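Local coordinates for Csm3 (Thermoplasma volcanium, PDB 6AE2), which probably serves as an RNA-binding backbone subunit of the type III-A CRISPR-Cas effector complex, a RAMP protein of a family credited with target-RNA cleavage, at residues Y28-N33 with L224-K230; L122-I126 with K179-Y185. All coordinates share one frame; numbering follows the deposited sequence.

Contact 1. Residues Y28-N33 with L224-K230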
loop_
_atom_site.group_PDB
_atom_site.type_symbol
_atom_site.label_atom_id
_atom_site.label_comp_id
_atom_site.label_asym_id
_atom_site.label_seq_id
_atom_site.Cartn_x
_atom_site.Cartn_y
_atom_site.Cartn_z
ATOM N N TYR A 28 -9.255 14.726 -30.078
ATOM C CA TYR A 28 -9.974 13.576 -29.551
ATOM C C TYR A 28 -9.723 13.481 -28.055
ATOM O O TYR A 28 -8.797 14.095 -27.519
ATOM C CB TYR A 28 -9.548 12.277 -30.245
ATOM C CG TYR A 28 -8.050 12.122 -30.421
ATOM C CD1 TYR A 28 -7.260 11.564 -29.425
ATOM C CD2 TYR A 28 -7.427 12.542 -31.587
ATOM C CE1 TYR A 28 -5.890 11.427 -29.596
ATOM C CE2 TYR A 28 -6.069 12.404 -31.768
ATOM C CZ TYR A 28 -5.303 11.850 -30.772
ATOM O OH TYR A 28 -3.947 11.723 -30.964
ATOM N N ASN A 29 -10.573 12.708 -27.388
ATOM C CA ASN A 29 -10.335 12.283 -26.019
ATOM C C ASN A 29 -9.789 10.863 -26.023
ATOM O O ASN A 29 -10.193 10.033 -26.844
ATOM C CB ASN A 29 -11.613 12.338 -25.176
ATOM C CG ASN A 29 -12.266 13.702 -25.186
ATOM O OD1 ASN A 29 -11.595 14.728 -25.062
ATOM N ND2 ASN A 29 -13.586 13.724 -25.322
ATOM N N ILE A 30 -8.858 10.594 -25.114
ATOM C CA ILE A 30 -8.381 9.242 -24.856
ATOM C C ILE A 30 -9.047 8.764 -23.576
ATOM O O ILE A 30 -8.937 9.417 -22.530
ATOM C CB ILE A 30 -6.851 9.190 -24.739
ATOM C CG1 ILE A 30 -6.192 9.588 -26.060
ATOM C CG2 ILE A 30 -6.401 7.801 -24.327
ATOM C CD1 ILE A 30 -4.749 10.020 -25.914
ATOM N N ILE A 31 -9.747 7.637 -23.654
ATOM C CA ILE A 31 -10.496 7.089 -22.530
ATOM C C ILE A 31 -9.738 5.888 -21.986
ATOM O O ILE A 31 -9.338 5.000 -22.749
ATOM C CB ILE A 31 -11.926 6.699 -22.939
ATOM C CG1 ILE A 31 -12.620 7.860 -23.658
ATOM C CG2 ILE A 31 -12.728 6.276 -21.724
ATOM C CD1 ILE A 31 -12.554 9.170 -22.914
ATOM N N TYR A 32 -9.534 5.868 -20.671
ATOM C CA TYR A 32 -8.904 4.754 -19.972
ATOM C C TYR A 32 -9.899 4.199 -18.962
ATOM O O TYR A 32 -10.393 4.940 -18.105
ATOM C CB TYR A 32 -7.625 5.191 -19.252
ATOM C CG TYR A 32 -6.445 5.522 -20.141
ATOM C CD1 TYR A 32 -5.677 4.517 -20.716
ATOM C CD2 TYR A 32 -6.078 6.842 -20.376
ATOM C CE1 TYR A 32 -4.588 4.817 -21.520
ATOM C CE2 TYR A 32 -4.992 7.152 -21.176
ATOM C CZ TYR A 32 -4.252 6.136 -21.747
ATOM O OH TYR A 32 -3.171 6.444 -22.544
ATOM N N ASN A 33 -10.190 2.904 -19.058
ATOM C CA ASN A 33 -11.009 2.225 -18.053
ATOM C C ASN A 33 -10.065 1.703 -16.980
ATOM O O ASN A 33 -9.579 0.573 -17.039
ATOM C CB ASN A 33 -11.841 1.115 -18.681
ATOM C CG ASN A 33 -13.037 1.648 -19.444
ATOM O OD1 ASN A 33 -13.823 2.438 -18.919
ATOM N ND2 ASN A 33 -13.184 1.216 -20.692
ATOM N N LEU A 224 -4.301 0.629 -16.001
ATOM C CA LEU A 224 -4.981 1.223 -17.141
ATOM C C LEU A 224 -5.195 0.165 -18.210
ATOM O O LEU A 224 -4.324 -0.673 -18.458
ATOM C CB LEU A 224 -4.173 2.385 -17.719
ATOM C CG LEU A 224 -3.867 3.582 -16.821
ATOM C CD1 LEU A 224 -3.133 4.670 -17.597
ATOM C CD2 LEU A 224 -5.148 4.121 -16.210
ATOM N N GLY A 225 -6.358 0.205 -18.842
ATOM C CA GLY A 225 -6.643 -0.675 -19.953
ATOM C C GLY A 225 -5.923 -0.204 -21.196
ATOM O O GLY A 225 -4.968 0.574 -21.140
ATOM N N GLU A 226 -6.385 -0.692 -22.337
ATOM C CA GLU A 226 -5.881 -0.107 -23.570
ATOM C C GLU A 226 -6.621 1.200 -23.850
ATOM O O GLU A 226 -7.817 1.307 -23.564
ATOM C CB GLU A 226 -6.054 -1.072 -24.740
ATOM C CG GLU A 226 -5.123 -2.279 -24.696
ATOM C CD GLU A 226 -3.663 -1.894 -24.508
ATOM O OE1 GLU A 226 -3.128 -1.156 -25.361
ATOM O OE2 GLU A 226 -3.052 -2.333 -23.510
ATOM N N PRO A 227 -5.939 2.208 -24.388
ATOM C CA PRO A 227 -6.601 3.497 -24.618
ATOM C C PRO A 227 -7.664 3.402 -25.702
ATOM O O PRO A 227 -7.468 2.771 -26.742
ATOM C CB PRO A 227 -5.451 4.416 -25.045
ATOM C CG PRO A 227 -4.399 3.488 -25.575
ATOM C CD PRO A 227 -4.509 2.245 -24.743
ATOM N N ILE A 228 -8.803 4.035 -25.440
ATOM C CA ILE A 228 -9.863 4.209 -26.427
ATOM C C ILE A 228 -9.846 5.662 -26.878
ATOM O O ILE A 228 -10.094 6.573 -26.077
ATOM C CB ILE A 228 -11.241 3.828 -25.860
ATOM C CG1 ILE A 228 -11.218 2.414 -25.273
ATOM C CG2 ILE A 228 -12.307 3.948 -26.938
ATOM C CD1 ILE A 228 -12.572 1.948 -24.767
ATOM N N LYS A 229 -9.547 5.883 -28.155
ATOM C CA LYS A 229 -9.588 7.215 -28.741
ATOM C C LYS A 229 -10.971 7.464 -29.329
ATOM O O LYS A 229 -11.474 6.650 -30.110
ATOM C CB LYS A 229 -8.522 7.367 -29.825
ATOM C CG LYS A 229 -7.097 7.478 -29.314
ATOM C CD LYS A 229 -6.119 7.373 -30.471
ATOM C CE LYS A 229 -4.805 8.067 -30.165
ATOM N NZ LYS A 229 -3.954 8.181 -31.382
ATOM N N LYS A 230 -11.583 8.582 -28.948
ATOM C CA LYS A 230 -12.889 8.975 -29.464
ATOM C C LYS A 230 -12.784 10.364 -30.075
ATOM O O LYS A 230 -12.537 11.344 -29.364
ATOM C CB LYS A 230 -13.955 8.949 -28.365
ATOM C CG LYS A 230 -13.747 7.869 -27.315
ATOM C CD LYS A 230 -15.056 7.198 -26.928
ATOM C CE LYS A 230 -16.117 8.216 -26.552
ATOM N NZ LYS A 230 -17.269 7.589 -25.845
#
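Tyr-32 lays one face of its ring against Leu-224, whose CD1 methyl forms a CH-pi contact 4.2 Å from the ring centroid and is offset toward the rim. Pro-227 CB touches two residues of segment 28-33: Ile-30 CG2 at 3.6 Å, the side chains side by side, and Tyr-32 CE1 at 3.7 Å. Lys-229 CG lies beside Ile-30 CG1, and the chain, extended from there on, brings CE within 3.6 Å of Tyr-28 CE1. With chi1 at 45°, Tyr-28 CG sits between the backbone N and the carbonyl carbon, and the ring meets the lysine obliquely. On the sheet face of Ile-31 and Ile-228, Ile-31 CG1 touches Lys-230 CG at 3.8 Å. Between the two sets of side chains, the antiparallel backbones join through two hydrogen-bonded pairs, Asn-29 with Lys-230 and Ile-31 with Ile-228; Ile-228 N to Ile-31 O (2.9 Å) is nearly straight at 174°. These are the first and last core strands of a ferredoxin-like (RRM-like) RAMP domain, and 220-230 is outermost in the sheet within this chain. In helix 190-205, Ile-194 touches the Tyr-32 side chain and Ile-201 touches Leu-224. Glu-190 OE1 is hydrogen-bonded to Tyr-28 OH and makes a long, weak ion pair with Lys-229 NZ. Asn-29 bonds Tyr-235 OH through ND2 and Ser-183 OG through OD1.

Contact 2. Residues L122-I126 with K179-Y185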
loop_
_atom_site.group_PDB
_atom_site.type_symbol
_atom_site.label_atom_id
_atom_site.label_comp_id
_atom_site.label_asym_id
_atom_site.label_seq_id
_atom_site.Cartn_x
_atom_site.Cartn_y
_atom_site.Cartn_z
ATOM N N LEU A 122 -8.127 25.580 -19.670
ATOM C CA LEU A 122 -8.644 24.523 -20.540
ATOM C C LEU A 122 -8.201 23.145 -20.028
ATOM O O LEU A 122 -7.030 22.929 -19.717
ATOM C CB LEU A 122 -8.208 24.749 -21.996
ATOM C CG LEU A 122 -6.763 24.742 -22.511
ATOM C CD1 LEU A 122 -6.792 24.839 -24.039
ATOM C CD2 LEU A 122 -5.891 25.845 -21.913
ATOM N N THR A 123 -9.160 22.228 -19.933
ATOM C CA THR A 123 -8.976 20.964 -19.230
ATOM C C THR A 123 -8.394 19.902 -20.157
ATOM O O THR A 123 -8.864 19.726 -21.286
ATOM C CB THR A 123 -10.310 20.491 -18.642
ATOM O OG1 THR A 123 -10.552 21.172 -17.403
ATOM C CG2 THR A 123 -10.307 18.989 -18.397
ATOM N N ARG A 124 -7.365 19.194 -19.673
ATOM C CA ARG A 124 -6.724 18.131 -20.433
ATOM C C ARG A 124 -6.841 16.753 -19.801
ATOM O O ARG A 124 -6.691 15.759 -20.518
ATOM C CB ARG A 124 -5.231 18.433 -20.643
ATOM C CG ARG A 124 -4.956 19.660 -21.484
ATOM C CD ARG A 124 -5.171 19.385 -22.961
ATOM N NE ARG A 124 -4.230 20.117 -23.805
ATOM C CZ ARG A 124 -4.175 21.443 -23.913
ATOM N NH1 ARG A 124 -5.003 22.216 -23.227
ATOM N NH2 ARG A 124 -3.281 21.999 -24.717
ATOM N N LEU A 125 -7.103 16.658 -18.500
ATOM C CA LEU A 125 -7.091 15.362 -17.829
ATOM C C LEU A 125 -8.130 15.350 -16.721
ATOM O O LEU A 125 -8.065 16.169 -15.798
ATOM C CB LEU A 125 -5.704 15.055 -17.264
ATOM C CG LEU A 125 -5.636 13.906 -16.255
ATOM C CD1 LEU A 125 -5.603 12.572 -16.974
ATOM C CD2 LEU A 125 -4.426 14.057 -15.347
ATOM N N ILE A 126 -9.075 14.419 -16.811
ATOM C CA ILE A 126 -10.028 14.143 -15.745
ATOM C C ILE A 126 -9.755 12.743 -15.215
ATOM O O ILE A 126 -9.674 11.784 -15.993
ATOM C CB ILE A 126 -11.485 14.252 -16.225
ATOM C CG1 ILE A 126 -11.769 15.622 -16.839
ATOM C CG2 ILE A 126 -12.443 13.965 -15.078
ATOM C CD1 ILE A 126 -13.091 15.671 -17.582
ATOM N N LYS A 179 -12.942 5.863 -14.681
ATOM C CA LYS A 179 -12.512 6.348 -15.983
ATOM C C LYS A 179 -11.477 7.456 -15.829
ATOM O O LYS A 179 -11.525 8.253 -14.889
ATOM C CB LYS A 179 -13.702 6.875 -16.791
ATOM C CG LYS A 179 -14.049 6.058 -18.031
ATOM C CD LYS A 179 -15.296 6.609 -18.715
ATOM C CE LYS A 179 -15.804 5.681 -19.809
ATOM N NZ LYS A 179 -16.461 4.465 -19.253
ATOM N N ILE A 180 -10.537 7.494 -16.768
ATOM C CA ILE A 180 -9.632 8.623 -16.942
ATOM C C ILE A 180 -9.814 9.146 -18.358
ATOM O O ILE A 180 -9.723 8.378 -19.324
ATOM C CB ILE A 180 -8.162 8.240 -16.689
ATOM C CG1 ILE A 180 -7.928 7.906 -15.217
ATOM C CG2 ILE A 180 -7.234 9.365 -17.137
ATOM C CD1 ILE A 180 -6.484 7.565 -14.905
ATOM N N ILE A 181 -10.075 10.443 -18.482
ATOM C CA ILE A 181 -10.325 11.077 -19.770
ATOM C C ILE A 181 -9.205 12.069 -20.044
ATOM O O ILE A 181 -8.994 13.014 -19.274
ATOM C CB ILE A 181 -11.696 11.766 -19.813
ATOM C CG1 ILE A 181 -12.803 10.767 -19.468
ATOM C CG2 ILE A 181 -11.935 12.365 -21.189
ATOM C CD1 ILE A 181 -14.038 11.400 -18.893
ATOM N N LEU A 182 -8.495 11.849 -21.143
ATOM C CA LEU A 182 -7.411 12.706 -21.593
ATOM C C LEU A 182 -7.853 13.396 -22.876
ATOM O O LEU A 182 -8.155 12.724 -23.867
ATOM C CB LEU A 182 -6.145 11.886 -21.835
ATOM C CG LEU A 182 -4.926 12.130 -20.950
ATOM C CD1 LEU A 182 -3.844 11.125 -21.295
ATOM C CD2 LEU A 182 -4.418 13.545 -21.132
ATOM N N SER A 183 -7.900 14.725 -22.858
ATOM C CA SER A 183 -8.286 15.506 -24.026
ATOM C C SER A 183 -7.037 15.957 -24.773
ATOM O O SER A 183 -6.110 16.506 -24.168
ATOM C CB SER A 183 -9.135 16.709 -23.624
ATOM O OG SER A 183 -10.332 16.283 -22.999
ATOM N N ILE A 184 -7.017 15.724 -26.084
ATOM C CA ILE A 184 -5.858 15.998 -26.924
ATOM C C ILE A 184 -6.227 17.094 -27.912
ATOM O O ILE A 184 -7.252 17.000 -28.597
ATOM C CB ILE A 184 -5.382 14.739 -27.670
ATOM C CG1 ILE A 184 -5.215 13.569 -26.699
ATOM C CG2 ILE A 184 -4.084 15.018 -28.422
ATOM C CD1 ILE A 184 -4.196 13.812 -25.616
ATOM N N TYR A 185 -5.388 18.121 -27.993
ATOM C CA TYR A 185 -5.588 19.227 -28.913
ATOM C C TYR A 185 -4.430 19.290 -29.899
ATOM O O TYR A 185 -3.335 18.789 -29.633
ATOM C CB TYR A 185 -5.722 20.558 -28.157
ATOM C CG TYR A 185 -7.001 20.668 -27.351
ATOM C CD1 TYR A 185 -7.180 19.924 -26.192
ATOM C CD2 TYR A 185 -8.030 21.511 -27.754
ATOM C CE1 TYR A 185 -8.350 20.016 -25.455
ATOM C CE2 TYR A 185 -9.204 21.610 -27.023
ATOM C CZ TYR A 185 -9.357 20.861 -25.875
ATOM O OH TYR A 185 -10.520 20.954 -25.144
#
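Ile-126 and Ile-181 form an antiparallel hydrogen-bonded pair: Ile-126 N reaches Ile-181 O at 2.8 Å, and Ile-181 N returns to Ile-126 O at 2.9 Å, both donors lying in the carbonyl plane. One step along, Leu-125 and Leu-182 make a non-hydrogen-bonded pair, their CA atoms 4.6 Å apart. The pairing ends at Ser-183 N, which bonds Arg-124 O at 2.8 Å; here the donor sits 36° out of the carbonyl plane, as segment 122-126 passes from loop into strand. CA-H groups of Leu-125, Ile-180 and Leu-182 add contacts to carbonyl oxygens of the facing segment. The side chains of Leu-125 and Leu-182 share the face covered by helix 104-109, whose Met-108 touches both. Leu-125 has CG anti to the backbone N (chi1 166°), and its CD1 swings across to Ile-180 CG2 at 3.6 Å as well as to Leu-182 CG. In the ferredoxin-like RAMP domain this is the pairing of the second and third core strands, with helices packed over the leucine face. Ile-126 and Ile-181 lie on the other face, CB to CB 4.4 Å. At the far end the Arg-124 chain, bent at chi2 and chi3, reaches segment 179-185, with CD 3.3 Å from Ser-183 O and one guanidinium face toward Tyr-185. Tyr-185 CD1 lies over that face, 3.7 Å above the plane and toward its rim, while ring and guanidinium are inclined by 46°. Arg-124 NE also makes a salt bridge to Asp-188, whose OD2 accepts Tyr-185 N too, so one carboxylate oxygen ties the arginine to the backbone of the residue it packs on. Trp-26 meets the Tyr-185 ring edge-to-face.

Contact 1 and contact 2 pair strands of one antiparallel sheet and lie about 10 Å apart, centre to centre. They meet where strand 26-38 runs beside strand 175-185: Ile-30 N is 2.6 Å from Leu-182 O and Tyr-28 O is 2.8 Å from Ile-184 N, both probable hydrogen bonds. The sheet thus continues in the order 125-132, 175-185, 26-38, 220-230, the order of a ferredoxin-like core. Side chains also join them, as Ile-30 CD1 packs on Ile-184 CG1 at 3.7 Å. Helix 190-205 connects strands 175-185 and 220-230 in a beta-alpha-beta crossover, with 26-38 between the two parallel strands.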